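Local coordinates for DNA protection during starvation protein (Mycobacterium smegmatis, PDB 2YW6), which probably protects DNA from oxidative damage by oxidising iron(II) with hydrogen peroxide and storing the iron as a mineral inside a hollow shell of twelve subunits, at residues B[67-72]-B[77-82]; B[27-32]-B[84-89]; B[51-56]-B[146-151]; B[112-117]-B[151-156]. One frame throughout, in Å; residues are numbered along the deposited sequence.

Interaction 1 of 4, residues B[67-72]-B[77-82]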
loop_
_atom_site.group_PDB
_atom_site.type_symbol
_atom_site.label_atom_id
_atom_site.label_comp_id
_atom_site.label_asym_id
_atom_site.label_seq_id
_atom_site.Cartn_x
_atom_site.Cartn_y
_atom_site.Cartn_z
ATOM N N GLU B 67 -7.144 11.312 -22.508
ATOM C CA GLU B 67 -8.215 10.505 -23.109
ATOM C C GLU B 67 -8.653 11.123 -24.440
ATOM O O GLU B 67 -8.561 10.494 -25.494
ATOM C CB GLU B 67 -9.409 10.426 -22.143
ATOM C CG GLU B 67 -9.239 9.379 -21.050
ATOM C CD GLU B 67 -10.044 9.649 -19.779
ATOM O OE1 GLU B 67 -11.213 10.084 -19.855
ATOM O OE2 GLU B 67 -9.495 9.402 -18.686
ATOM N N VAL B 68 -9.120 12.366 -24.387
ATOM C CA VAL B 68 -9.547 13.050 -25.588
ATOM C C VAL B 68 -8.452 13.018 -26.661
ATOM O O VAL B 68 -8.732 12.723 -27.823
ATOM C CB VAL B 68 -9.947 14.504 -25.266
ATOM C CG1 VAL B 68 -10.191 15.285 -26.527
ATOM C CG2 VAL B 68 -11.220 14.500 -24.443
ATOM N N ALA B 69 -7.208 13.294 -26.269
ATOM C CA ALA B 69 -6.104 13.293 -27.218
ATOM C C ALA B 69 -5.868 11.909 -27.805
ATOM O O ALA B 69 -5.731 11.757 -29.015
ATOM C CB ALA B 69 -4.835 13.803 -26.559
ATOM N N GLU B 70 -5.817 10.890 -26.964
ATOM C CA GLU B 70 -5.595 9.560 -27.497
ATOM C C GLU B 70 -6.762 9.087 -28.383
ATOM O O GLU B 70 -6.592 8.204 -29.225
ATOM C CB GLU B 70 -5.321 8.585 -26.356
ATOM C CG GLU B 70 -4.169 9.063 -25.483
ATOM C CD GLU B 70 -3.413 7.941 -24.803
ATOM O OE1 GLU B 70 -4.006 6.860 -24.573
ATOM O OE2 GLU B 70 -2.222 8.151 -24.483
ATOM N N ARG B 71 -7.933 9.694 -28.207
ATOM C CA ARG B 71 -9.100 9.326 -29.000
ATOM C C ARG B 71 -8.985 9.978 -30.385
ATOM O O ARG B 71 -9.400 9.404 -31.390
ATOM C CB ARG B 71 -10.389 9.767 -28.284
ATOM C CG ARG B 71 -11.692 9.330 -28.962
ATOM C CD ARG B 71 -11.746 7.813 -29.159
ATOM N NE ARG B 71 -12.982 7.372 -29.809
ATOM C CZ ARG B 71 -13.199 6.137 -30.254
ATOM N NH1 ARG B 71 -12.275 5.197 -30.119
ATOM N NH2 ARG B 71 -14.348 5.832 -30.835
ATOM N N ILE B 72 -8.406 11.172 -30.438
ATOM C CA ILE B 72 -8.221 11.851 -31.711
ATOM C C ILE B 72 -7.239 11.020 -32.551
ATOM O O ILE B 72 -7.502 10.721 -33.716
ATOM C CB ILE B 72 -7.685 13.296 -31.503
ATOM C CG1 ILE B 72 -8.777 14.158 -30.846
ATOM C CG2 ILE B 72 -7.236 13.900 -32.838
ATOM C CD1 ILE B 72 -8.339 15.571 -30.490
ATOM N N LYS B 77 -6.507 11.397 -36.699
ATOM C CA LYS B 77 -5.906 12.715 -36.823
ATOM C C LYS B 77 -4.810 12.893 -35.782
ATOM O O LYS B 77 -4.613 12.046 -34.913
ATOM C CB LYS B 77 -6.993 13.802 -36.697
ATOM C CG LYS B 77 -6.500 15.260 -36.693
ATOM C CD LYS B 77 -5.290 15.494 -37.627
ATOM C CE LYS B 77 -5.544 15.096 -39.056
ATOM N NZ LYS B 77 -4.215 15.083 -39.735
ATOM N N SER B 78 -4.085 13.994 -35.899
ATOM C CA SER B 78 -2.999 14.332 -34.995
ATOM C C SER B 78 -3.491 15.391 -34.013
ATOM O O SER B 78 -3.865 16.502 -34.410
ATOM C CB SER B 78 -1.809 14.853 -35.809
ATOM O OG SER B 78 -0.875 15.533 -34.999
ATOM N N PRO B 79 -3.538 15.045 -32.717
ATOM C CA PRO B 79 -3.990 15.978 -31.677
ATOM C C PRO B 79 -2.918 17.014 -31.352
ATOM O O PRO B 79 -1.725 16.714 -31.415
ATOM C CB PRO B 79 -4.306 15.056 -30.499
ATOM C CG PRO B 79 -3.333 13.936 -30.672
ATOM C CD PRO B 79 -3.347 13.688 -32.165
ATOM N N LYS B 80 -3.333 18.234 -31.025
ATOM C CA LYS B 80 -2.379 19.301 -30.701
ATOM C C LYS B 80 -2.515 19.814 -29.284
ATOM O O LYS B 80 -3.585 20.268 -28.882
ATOM C CB LYS B 80 -2.534 20.493 -31.646
ATOM C CG LYS B 80 -2.078 20.250 -33.060
ATOM C CD LYS B 80 -3.129 19.524 -33.849
ATOM C CE LYS B 80 -2.702 19.418 -35.294
ATOM N NZ LYS B 80 -1.434 18.652 -35.417
ATOM N N GLY B 81 -1.413 19.774 -28.543
ATOM C CA GLY B 81 -1.424 20.221 -27.161
ATOM C C GLY B 81 -0.494 21.376 -26.856
ATOM O O GLY B 81 -0.374 21.802 -25.703
ATOM N N THR B 82 0.167 21.896 -27.882
ATOM C CA THR B 82 1.079 23.022 -27.695
ATOM C C THR B 82 0.269 24.277 -27.371
ATOM O O THR B 82 -0.908 24.354 -27.707
ATOM C CB THR B 82 1.906 23.288 -28.977
ATOM O OG1 THR B 82 1.014 23.487 -30.086
ATOM C CG2 THR B 82 2.864 22.122 -29.263
#
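Ile-72 and Pro-79 carry most of the surface buried here, with Lys-77 adding a share at the solvent-facing border. The isoleucine meets the loop mainly through its CG2 branch, which lies 3.9 Å from Pro-79 CB and also 3.9 Å from Lys-77 CB. Its first torsion (chi1 -68°) sets CG2 anti to the backbone N, which turns that methyl to the returning loop. Ile-72 and Pro-79 run past each other in opposite directions, and the far methyl, Ile-72 CD1, comes to 4.1 Å from Pro-79 CB. The proline ring also reaches back one helical turn, where Pro-79 CG sits 3.6 Å from the carbonyl oxygen Ala-69 O. A single hydrogen bond joins the backbones: Lys-77 N donates to Ile-72 O over 3.2 Å. It is bent, with an N-H...O angle of 141°, and the donor stands 37° out of the carbonyl plane. Only the root of Lys-77 takes part, since its chain bends at chi2 and chi3 and leads its ammonium away. Glu-70, an iron ligand by similarity, lies on the same helix but its CB points away from the loop. The contact thus folds the loop back along the last turns of helix 47-75 before helix 83-89 begins; Ile-72 also touches Leu-21 of helix 12-41, and Asn-41 of a second subunit packs on Pro-79.

Interaction 2 of 4, residues B[27-32]-B[84-89]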
loop_
_atom_site.group_PDB
_atom_site.type_symbol
_atom_site.label_atom_id
_atom_site.label_comp_id
_atom_site.label_asym_id
_atom_site.label_seq_id
_atom_site.Cartn_x
_atom_site.Cartn_y
_atom_site.Cartn_z
ATOM N N THR B 27 -9.777 23.048 -24.795
ATOM C CA THR B 27 -10.529 23.573 -23.657
ATOM C C THR B 27 -10.019 22.962 -22.358
ATOM O O THR B 27 -9.913 23.654 -21.342
ATOM C CB THR B 27 -12.032 23.265 -23.772
ATOM O OG1 THR B 27 -12.601 24.075 -24.803
ATOM C CG2 THR B 27 -12.743 23.547 -22.449
ATOM N N TYR B 28 -9.724 21.662 -22.391
ATOM C CA TYR B 28 -9.208 20.970 -21.218
ATOM C C TYR B 28 -7.827 21.498 -20.861
ATOM O O TYR B 28 -7.564 21.824 -19.705
ATOM C CB TYR B 28 -9.128 19.465 -21.468
ATOM C CG TYR B 28 -10.470 18.753 -21.502
ATOM C CD1 TYR B 28 -10.576 17.441 -21.986
ATOM C CD2 TYR B 28 -11.626 19.365 -21.001
ATOM C CE1 TYR B 28 -11.803 16.763 -21.972
ATOM C CE2 TYR B 28 -12.852 18.700 -20.982
ATOM C CZ TYR B 28 -12.936 17.398 -21.465
ATOM O OH TYR B 28 -14.147 16.747 -21.454
ATOM N N ASN B 29 -6.943 21.591 -21.850
ATOM C CA ASN B 29 -5.600 22.088 -21.583
ATOM C C ASN B 29 -5.677 23.482 -20.970
ATOM O O ASN B 29 -5.047 23.761 -19.934
ATOM C CB ASN B 29 -4.769 22.142 -22.866
ATOM C CG ASN B 29 -4.407 20.765 -23.384
ATOM O OD1 ASN B 29 -4.427 19.792 -22.642
ATOM N ND2 ASN B 29 -4.054 20.682 -24.661
ATOM N N ASP B 30 -6.454 24.351 -21.612
ATOM C CA ASP B 30 -6.622 25.714 -21.131
ATOM C C ASP B 30 -7.225 25.653 -19.733
ATOM O O ASP B 30 -6.881 26.450 -18.853
ATOM C CB ASP B 30 -7.545 26.489 -22.074
ATOM C CG ASP B 30 -7.542 27.991 -21.803
ATOM O OD1 ASP B 30 -6.786 28.443 -20.915
ATOM O OD2 ASP B 30 -8.296 28.722 -22.481
ATOM N N LEU B 31 -8.099 24.671 -19.523
ATOM C CA LEU B 31 -8.764 24.507 -18.239
ATOM C C LEU B 31 -7.862 24.110 -17.097
ATOM O O LEU B 31 -7.916 24.736 -16.032
ATOM C CB LEU B 31 -9.902 23.500 -18.341
ATOM C CG LEU B 31 -10.800 23.385 -17.099
ATOM C CD1 LEU B 31 -11.155 24.756 -16.524
ATOM C CD2 LEU B 31 -12.062 22.630 -17.491
ATOM N N HIS B 32 -7.025 23.092 -17.283
ATOM C CA HIS B 32 -6.174 22.712 -16.168
ATOM C C HIS B 32 -5.064 23.738 -15.931
ATOM O O HIS B 32 -4.573 23.873 -14.818
ATOM C CB HIS B 32 -5.655 21.257 -16.305
ATOM C CG HIS B 32 -4.679 21.025 -17.417
ATOM N ND1 HIS B 32 -3.395 21.533 -17.407
ATOM C CD2 HIS B 32 -4.769 20.263 -18.534
ATOM C CE1 HIS B 32 -2.741 21.093 -18.465
ATOM N NE2 HIS B 32 -3.554 20.317 -19.166
ATOM N N GLY B 84 0.217 27.205 -28.680
ATOM C CA GLY B 84 -0.349 27.857 -29.845
ATOM C C GLY B 84 -1.724 27.305 -30.168
ATOM O O GLY B 84 -2.680 28.069 -30.371
ATOM N N ALA B 85 -1.824 25.974 -30.216
ATOM C CA ALA B 85 -3.091 25.310 -30.513
ATOM C C ALA B 85 -4.143 25.663 -29.467
ATOM O O ALA B 85 -5.328 25.737 -29.774
ATOM C CB ALA B 85 -2.897 23.806 -30.569
ATOM N N ILE B 86 -3.712 25.886 -28.229
ATOM C CA ILE B 86 -4.655 26.239 -27.175
ATOM C C ILE B 86 -5.325 27.585 -27.436
ATOM O O ILE B 86 -6.531 27.706 -27.248
ATOM C CB ILE B 86 -3.981 26.265 -25.785
ATOM C CG1 ILE B 86 -3.555 24.854 -25.389
ATOM C CG2 ILE B 86 -4.938 26.812 -24.750
ATOM C CD1 ILE B 86 -2.757 24.793 -24.104
ATOM N N ILE B 87 -4.566 28.591 -27.871
ATOM C CA ILE B 87 -5.171 29.897 -28.129
ATOM C C ILE B 87 -5.930 29.921 -29.464
ATOM O O ILE B 87 -6.953 30.596 -29.591
ATOM C CB ILE B 87 -4.116 31.050 -28.091
ATOM C CG1 ILE B 87 -3.234 31.022 -29.340
ATOM C CG2 ILE B 87 -3.274 30.943 -26.833
ATOM C CD1 ILE B 87 -3.801 31.835 -30.500
ATOM N N LYS B 88 -5.430 29.183 -30.452
ATOM C CA LYS B 88 -6.085 29.119 -31.753
ATOM C C LYS B 88 -7.496 28.567 -31.561
ATOM O O LYS B 88 -8.486 29.185 -31.940
ATOM C CB LYS B 88 -5.298 28.209 -32.702
ATOM C CG LYS B 88 -5.915 28.057 -34.083
ATOM C CD LYS B 88 -6.094 29.413 -34.754
ATOM C CE LYS B 88 -6.623 29.280 -36.173
ATOM N NZ LYS B 88 -5.662 28.572 -37.071
ATOM N N ASP B 89 -7.573 27.391 -30.957
ATOM C CA ASP B 89 -8.850 26.749 -30.703
ATOM C C ASP B 89 -9.658 27.556 -29.699
ATOM O O ASP B 89 -10.871 27.720 -29.844
ATOM C CB ASP B 89 -8.608 25.334 -30.178
ATOM C CG ASP B 89 -8.081 24.403 -31.255
ATOM O OD1 ASP B 89 -7.088 23.675 -31.003
ATOM O OD2 ASP B 89 -8.670 24.397 -32.362
#
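The carboxylate plane of Asp-30 has the methyl Ile-86 CG2 3.7 Å above it, over CB rather than over the carboxylate carbon, while the amide of Asn-29 is passed by and that residue meets Ile-86 with its CB. The one ring face occupied within the segments is that of His-32, where the carbonyl oxygen Asn-29 O stands 3.6 Å above the plane, over the ring centre. Across the contact, Ile-86 divides its two branches between two consecutive residues of helix 12-41. Ile-86 CD1 approaches Asn-29 CB at 3.6 Å, with Ile-86 CG1 slightly behind it at 3.9 Å from the same atom. The other branch, Ile-86 CG2, reaches Asp-30 CB at 3.7 Å, and from its place above the plane it is 4.1 Å from Asp-30 CG. The polar ends diverge because the first torsions differ: CG of Asn-29 is anti to its carbonyl carbon (chi1 -70°), whereas CG of Asp-30 is anti to its backbone N (chi1 -168°). No hydrogen bond crosses. Pro-83 of a second subunit packs on both Ile-86 and Asp-30, which places the contact at a subunit interface. A short helix in the connection between the second and third long helices, set against the outside of a ferritin-like four-helix bundle, is a hallmark of Dps proteins.

Interaction 3 of 4, residues B[51-56]-B[146-151]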
loop_
_atom_site.group_PDB
_atom_site.type_symbol
_atom_site.label_atom_id
_atom_site.label_comp_id
_atom_site.label_asym_id
_atom_site.label_seq_id
_atom_site.Cartn_x
_atom_site.Cartn_y
_atom_site.Cartn_z
ATOM N N HIS B 51 -7.898 25.195 -2.531
ATOM C CA HIS B 51 -6.757 24.387 -2.971
ATOM C C HIS B 51 -7.224 22.928 -2.992
ATOM O O HIS B 51 -7.094 22.219 -3.989
ATOM C CB HIS B 51 -5.604 24.520 -1.972
ATOM C CG HIS B 51 -4.724 25.703 -2.202
ATOM N ND1 HIS B 51 -5.198 26.908 -2.675
ATOM C CD2 HIS B 51 -3.396 25.875 -2.007
ATOM C CE1 HIS B 51 -4.203 27.768 -2.761
ATOM N NE2 HIS B 51 -3.096 27.167 -2.361
ATOM N N GLU B 52 -7.771 22.504 -1.859
ATOM C CA GLU B 52 -8.285 21.160 -1.671
ATOM C C GLU B 52 -9.226 20.757 -2.792
ATOM O O GLU B 52 -9.165 19.645 -3.298
ATOM C CB GLU B 52 -9.059 21.077 -0.357
ATOM C CG GLU B 52 -8.616 19.960 0.550
ATOM C CD GLU B 52 -7.633 20.445 1.579
ATOM O OE1 GLU B 52 -8.074 21.120 2.536
ATOM O OE2 GLU B 52 -6.422 20.170 1.426
ATOM N N MET B 53 -10.112 21.669 -3.162
ATOM C CA MET B 53 -11.096 21.408 -4.201
ATOM C C MET B 53 -10.504 21.367 -5.619
ATOM O O MET B 53 -10.883 20.520 -6.431
ATOM C CB MET B 53 -12.207 22.457 -4.106
ATOM C CG MET B 53 -13.296 22.337 -5.152
ATOM S SD MET B 53 -14.477 23.687 -5.009
ATOM C CE MET B 53 -13.669 24.987 -5.902
ATOM N N ILE B 54 -9.569 22.273 -5.899
ATOM C CA ILE B 54 -8.930 22.355 -7.212
ATOM C C ILE B 54 -8.010 21.191 -7.562
ATOM O O ILE B 54 -8.080 20.656 -8.670
ATOM C CB ILE B 54 -8.113 23.651 -7.339
ATOM C CG1 ILE B 54 -9.056 24.842 -7.475
ATOM C CG2 ILE B 54 -7.192 23.597 -8.557
ATOM C CD1 ILE B 54 -8.337 26.144 -7.221
ATOM N N ASP B 55 -7.140 20.818 -6.627
ATOM C CA ASP B 55 -6.189 19.730 -6.853
ATOM C C ASP B 55 -6.757 18.505 -7.594
ATOM O O ASP B 55 -6.267 18.135 -8.671
ATOM C CB ASP B 55 -5.560 19.308 -5.519
ATOM C CG ASP B 55 -4.529 20.309 -5.022
ATOM O OD1 ASP B 55 -4.154 20.246 -3.830
ATOM O OD2 ASP B 55 -4.087 21.156 -5.833
ATOM N N PRO B 56 -7.790 17.859 -7.031
ATOM C CA PRO B 56 -8.343 16.693 -7.724
ATOM C C PRO B 56 -8.902 17.034 -9.109
ATOM O O PRO B 56 -8.752 16.242 -10.041
ATOM C CB PRO B 56 -9.398 16.173 -6.745
ATOM C CG PRO B 56 -9.805 17.409 -6.001
ATOM C CD PRO B 56 -8.489 18.099 -5.760
ATOM N N GLU B 146 -19.566 19.154 -14.276
ATOM C CA GLU B 146 -20.734 19.775 -13.666
ATOM C C GLU B 146 -20.732 19.705 -12.146
ATOM O O GLU B 146 -21.148 20.650 -11.477
ATOM C CB GLU B 146 -22.000 19.140 -14.222
ATOM C CG GLU B 146 -22.364 19.684 -15.580
ATOM C CD GLU B 146 -23.393 18.845 -16.286
ATOM O OE1 GLU B 146 -24.264 18.278 -15.589
ATOM O OE2 GLU B 146 -23.331 18.768 -17.533
ATOM N N LYS B 147 -20.274 18.584 -11.598
ATOM C CA LYS B 147 -20.206 18.453 -10.155
ATOM C C LYS B 147 -19.240 19.510 -9.619
ATOM O O LYS B 147 -19.520 20.185 -8.634
ATOM C CB LYS B 147 -19.712 17.063 -9.747
ATOM C CG LYS B 147 -19.576 16.925 -8.235
ATOM C CD LYS B 147 -18.506 15.929 -7.816
ATOM C CE LYS B 147 -19.035 14.513 -7.820
ATOM N NZ LYS B 147 -18.137 13.588 -7.066
ATOM N N PHE B 148 -18.098 19.654 -10.274
ATOM C CA PHE B 148 -17.112 20.628 -9.840
ATOM C C PHE B 148 -17.665 22.054 -9.802
ATOM O O PHE B 148 -17.406 22.800 -8.851
ATOM C CB PHE B 148 -15.882 20.598 -10.751
ATOM C CG PHE B 148 -14.765 21.470 -10.267
ATOM C CD1 PHE B 148 -13.924 21.041 -9.244
ATOM C CD2 PHE B 148 -14.582 22.741 -10.802
ATOM C CE1 PHE B 148 -12.914 21.865 -8.763
ATOM C CE2 PHE B 148 -13.577 23.578 -10.330
ATOM C CZ PHE B 148 -12.740 23.145 -9.308
ATOM N N GLN B 149 -18.408 22.430 -10.845
ATOM C CA GLN B 149 -18.989 23.765 -10.937
ATOM C C GLN B 149 -19.900 23.980 -9.745
ATOM O O GLN B 149 -19.988 25.079 -9.204
ATOM C CB GLN B 149 -19.796 23.932 -12.227
ATOM C CG GLN B 149 -20.138 25.386 -12.534
ATOM C CD GLN B 149 -21.260 25.540 -13.552
ATOM O OE1 GLN B 149 -21.342 26.553 -14.256
ATOM N NE2 GLN B 149 -22.139 24.547 -13.620
ATOM N N TRP B 150 -20.590 22.926 -9.337
ATOM C CA TRP B 150 -21.469 23.049 -8.192
ATOM C C TRP B 150 -20.684 23.351 -6.915
ATOM O O TRP B 150 -21.115 24.175 -6.104
ATOM C CB TRP B 150 -22.306 21.789 -7.988
ATOM C CG TRP B 150 -23.064 21.885 -6.718
ATOM C CD1 TRP B 150 -23.927 22.877 -6.356
ATOM C CD2 TRP B 150 -22.956 21.008 -5.594
ATOM N NE1 TRP B 150 -24.358 22.680 -5.069
ATOM C CE2 TRP B 150 -23.779 21.543 -4.574
ATOM C CE3 TRP B 150 -22.244 19.832 -5.339
ATOM C CZ2 TRP B 150 -23.905 20.935 -3.322
ATOM C CZ3 TRP B 150 -22.370 19.226 -4.089
ATOM C CH2 TRP B 150 -23.196 19.779 -3.096
ATOM N N PHE B 151 -19.545 22.691 -6.722
ATOM C CA PHE B 151 -18.749 22.954 -5.524
ATOM C C PHE B 151 -18.323 24.406 -5.550
ATOM O O PHE B 151 -18.278 25.069 -4.520
ATOM C CB PHE B 151 -17.506 22.060 -5.456
ATOM C CG PHE B 151 -17.803 20.629 -5.120
ATOM C CD1 PHE B 151 -18.972 20.281 -4.449
ATOM C CD2 PHE B 151 -16.902 19.625 -5.453
ATOM C CE1 PHE B 151 -19.243 18.955 -4.117
ATOM C CE2 PHE B 151 -17.165 18.290 -5.122
ATOM C CZ PHE B 151 -18.344 17.959 -4.453
#
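Met-53 and Phe-148 form a Met-aromatic contact between two helices of the ferritin-like four-helix bundle. The segments run nearly antiparallel, at 169°, and their axes come no closer than 11.1 Å, a gap bridged by long side chains. Met-53 is the first residue of 51-56 to take part and buries the most surface. Its CG is anti to the backbone N (chi1 179°) and the chain runs straight on to the sulfur, so that SD reaches across to the other helix. The sulfur lies 5.0 Å from the centroid of the Phe-148 ring and 33° off the ring normal, an oblique approach, above the ring plane but beyond the rim. On its other contact, Met-53 SD is 3.5 Å from Phe-151 CB, while Met-53 CE turns back to 4.0 Å from Phe-148 CZ. Val-152 and His-155, further along helix 132-155, also touch this methionine, and Ile-48 of another subunit packs on it. The next residue, Ile-54, has its CB directed away from helix 132-155 and contributes little: its CG1 comes only to 4.5 Å from Phe-148 CZ. The ring edge instead slots against the backbone, where the carbonyl oxygen Met-53 O, near the ring plane, stands 3.4 Å from Phe-148 CE1.

Interaction 4 of 4, residues B[112-117]-B[151-156]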
loop_
_atom_site.group_PDB
_atom_site.type_symbol
_atom_site.label_atom_id
_atom_site.label_comp_id
_atom_site.label_asym_id
_atom_site.label_seq_id
_atom_site.Cartn_x
_atom_site.Cartn_y
_atom_site.Cartn_z
ATOM N N VAL B 112 -16.185 30.385 -16.282
ATOM C CA VAL B 112 -15.396 29.524 -17.153
ATOM C C VAL B 112 -16.131 28.194 -17.387
ATOM O O VAL B 112 -16.257 27.744 -18.528
ATOM C CB VAL B 112 -13.990 29.253 -16.552
ATOM C CG1 VAL B 112 -13.262 28.192 -17.374
ATOM C CG2 VAL B 112 -13.186 30.548 -16.523
ATOM N N TYR B 113 -16.636 27.584 -16.314
ATOM C CA TYR B 113 -17.354 26.325 -16.428
ATOM C C TYR B 113 -18.676 26.407 -17.190
ATOM O O TYR B 113 -19.112 25.412 -17.777
ATOM C CB TYR B 113 -17.579 25.704 -15.037
ATOM C CG TYR B 113 -16.385 24.899 -14.590
ATOM C CD1 TYR B 113 -15.184 25.529 -14.251
ATOM C CD2 TYR B 113 -16.403 23.503 -14.646
ATOM C CE1 TYR B 113 -14.033 24.785 -14.002
ATOM C CE2 TYR B 113 -15.263 22.757 -14.401
ATOM C CZ TYR B 113 -14.085 23.398 -14.088
ATOM O OH TYR B 113 -12.941 22.665 -13.919
ATOM N N ASN B 114 -19.334 27.562 -17.181
ATOM C CA ASN B 114 -20.585 27.674 -17.926
ATOM C C ASN B 114 -20.237 27.372 -19.387
ATOM O O ASN B 114 -20.920 26.585 -20.052
ATOM C CB ASN B 114 -21.206 29.081 -17.808
ATOM C CG ASN B 114 -22.029 29.275 -16.522
ATOM O OD1 ASN B 114 -22.553 28.315 -15.951
ATOM N ND2 ASN B 114 -22.164 30.532 -16.084
ATOM N N GLY B 115 -19.156 27.979 -19.873
ATOM C CA GLY B 115 -18.750 27.746 -21.245
ATOM C C GLY B 115 -18.373 26.295 -21.492
ATOM O O GLY B 115 -18.817 25.684 -22.476
ATOM N N VAL B 116 -17.552 25.751 -20.591
ATOM C CA VAL B 116 -17.070 24.370 -20.682
ATOM C C VAL B 116 -18.211 23.356 -20.697
ATOM O O VAL B 116 -18.253 22.463 -21.543
ATOM C CB VAL B 116 -16.098 24.050 -19.502
ATOM C CG1 VAL B 116 -15.555 22.615 -19.606
ATOM C CG2 VAL B 116 -14.953 25.047 -19.507
ATOM N N ILE B 117 -19.144 23.510 -19.766
ATOM C CA ILE B 117 -20.273 22.598 -19.682
ATOM C C ILE B 117 -21.186 22.752 -20.874
ATOM O O ILE B 117 -21.598 21.752 -21.469
ATOM C CB ILE B 117 -21.082 22.819 -18.385
ATOM C CG1 ILE B 117 -20.185 22.522 -17.181
ATOM C CG2 ILE B 117 -22.338 21.932 -18.385
ATOM C CD1 ILE B 117 -20.805 22.858 -15.848
ATOM N N PHE B 151 -19.545 22.691 -6.722
ATOM C CA PHE B 151 -18.749 22.954 -5.524
ATOM C C PHE B 151 -18.323 24.406 -5.550
ATOM O O PHE B 151 -18.278 25.069 -4.520
ATOM C CB PHE B 151 -17.506 22.060 -5.456
ATOM C CG PHE B 151 -17.803 20.629 -5.120
ATOM C CD1 PHE B 151 -18.972 20.281 -4.449
ATOM C CD2 PHE B 151 -16.902 19.625 -5.453
ATOM C CE1 PHE B 151 -19.243 18.955 -4.117
ATOM C CE2 PHE B 151 -17.165 18.290 -5.122
ATOM C CZ PHE B 151 -18.344 17.959 -4.453
ATOM N N VAL B 152 -18.018 24.896 -6.746
ATOM C CA VAL B 152 -17.612 26.285 -6.918
ATOM C C VAL B 152 -18.775 27.194 -6.526
ATOM O O VAL B 152 -18.619 28.086 -5.692
ATOM C CB VAL B 152 -17.194 26.571 -8.394
ATOM C CG1 VAL B 152 -16.821 28.034 -8.561
ATOM C CG2 VAL B 152 -16.010 25.680 -8.794
ATOM N N ARG B 153 -19.940 26.958 -7.123
ATOM C CA ARG B 153 -21.137 27.751 -6.840
ATOM C C ARG B 153 -21.509 27.713 -5.358
ATOM O O ARG B 153 -21.968 28.718 -4.797
ATOM C CB ARG B 153 -22.318 27.243 -7.673
ATOM C CG ARG B 153 -22.077 27.359 -9.151
ATOM C CD ARG B 153 -23.173 26.712 -9.977
ATOM N NE ARG B 153 -23.169 27.259 -11.329
ATOM C CZ ARG B 153 -23.997 26.884 -12.298
ATOM N NH1 ARG B 153 -24.902 25.941 -12.067
ATOM N NH2 ARG B 153 -23.936 27.472 -13.496
ATOM N N ALA B 154 -21.317 26.546 -4.741
ATOM C CA ALA B 154 -21.623 26.345 -3.328
ATOM C C ALA B 154 -20.863 27.310 -2.429
ATOM O O ALA B 154 -21.337 27.641 -1.348
ATOM C CB ALA B 154 -21.318 24.900 -2.921
ATOM N N HIS B 155 -19.684 27.755 -2.855
ATOM C CA HIS B 155 -18.915 28.706 -2.047
ATOM C C HIS B 155 -19.535 30.098 -2.111
ATOM O O HIS B 155 -19.482 30.865 -1.144
ATOM C CB HIS B 155 -17.483 28.865 -2.551
ATOM C CG HIS B 155 -16.545 27.783 -2.126
ATOM N ND1 HIS B 155 -16.449 26.577 -2.789
ATOM C CD2 HIS B 155 -15.610 27.751 -1.151
ATOM C CE1 HIS B 155 -15.490 25.854 -2.241
ATOM N NE2 HIS B 155 -14.966 26.544 -1.244
ATOM N N LEU B 156 -20.083 30.436 -3.271
ATOM C CA LEU B 156 -20.672 31.746 -3.478
ATOM C C LEU B 156 -22.099 31.836 -2.938
ATOM O O LEU B 156 -22.846 32.744 -3.297
ATOM C CB LEU B 156 -20.647 32.083 -4.976
ATOM C CG LEU B 156 -19.301 31.952 -5.698
ATOM C CD1 LEU B 156 -19.494 32.157 -7.194
ATOM C CD2 LEU B 156 -18.321 32.962 -5.148
#
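Arg-153 reaches from helix 132-155 to Asn-114 on helix 102-127, and the meeting is confined to the far ends of the two side chains. At CB the arginine turns so that CG is anti to its carbonyl carbon (chi1 -62°). From CG to NE the chain is extended, with chi2 at 173°, and its methylenes make no contact with 112-117; they act as a spacer that carries the guanidinium over to the other helix. NE meets a partner just before that segment, a salt bridge to Asp-110 OD2, which is the strongest polar tie of this side chain. Beyond CZ, NH2 comes closest, with the modelled Asn-114 OD1 2.9 Å from Arg-153 NH2. That oxygen, as modelled, lies at the guanidinium edge near its plane, but the amide and guanidinium planes are turned 63° apart, so the groups do not stack. Gln-149 lies close to both ends as well. Within 151-156, His-155 ND1 donates to Phe-151 O over 2.9 Å. With little surface buried and an aspartate rather than the neutral amide balancing the arginine, the chemistry implies a polar surface link between adjacent helices, whose charge pairing probably rests on Asp-110.

Overall arrangement
All four contacts belong to one ferritin-like helical bundle. Interaction 1 closes a short loop after helix 47-75, within the longer span bridged by interaction 2; their centres are 12 Å apart, they touch, and both adjoin the second subunit. Both close before interaction 4 opens, whereas the segments of interaction 3 alternate with those of 2 and of 4. Interactions 3 and 4 lie on the opposite side of the chain's centre, their own centres about 9 Å apart, sharing Phe-151 and helix 132-155. Interactions 1 and 3 share helix 47-75, yet their centres are about 25 Å apart. Leu-31 packs on 112-117, tying interaction 2 to 4. Only interaction 1 contains an iron ligand, inferred by similarity.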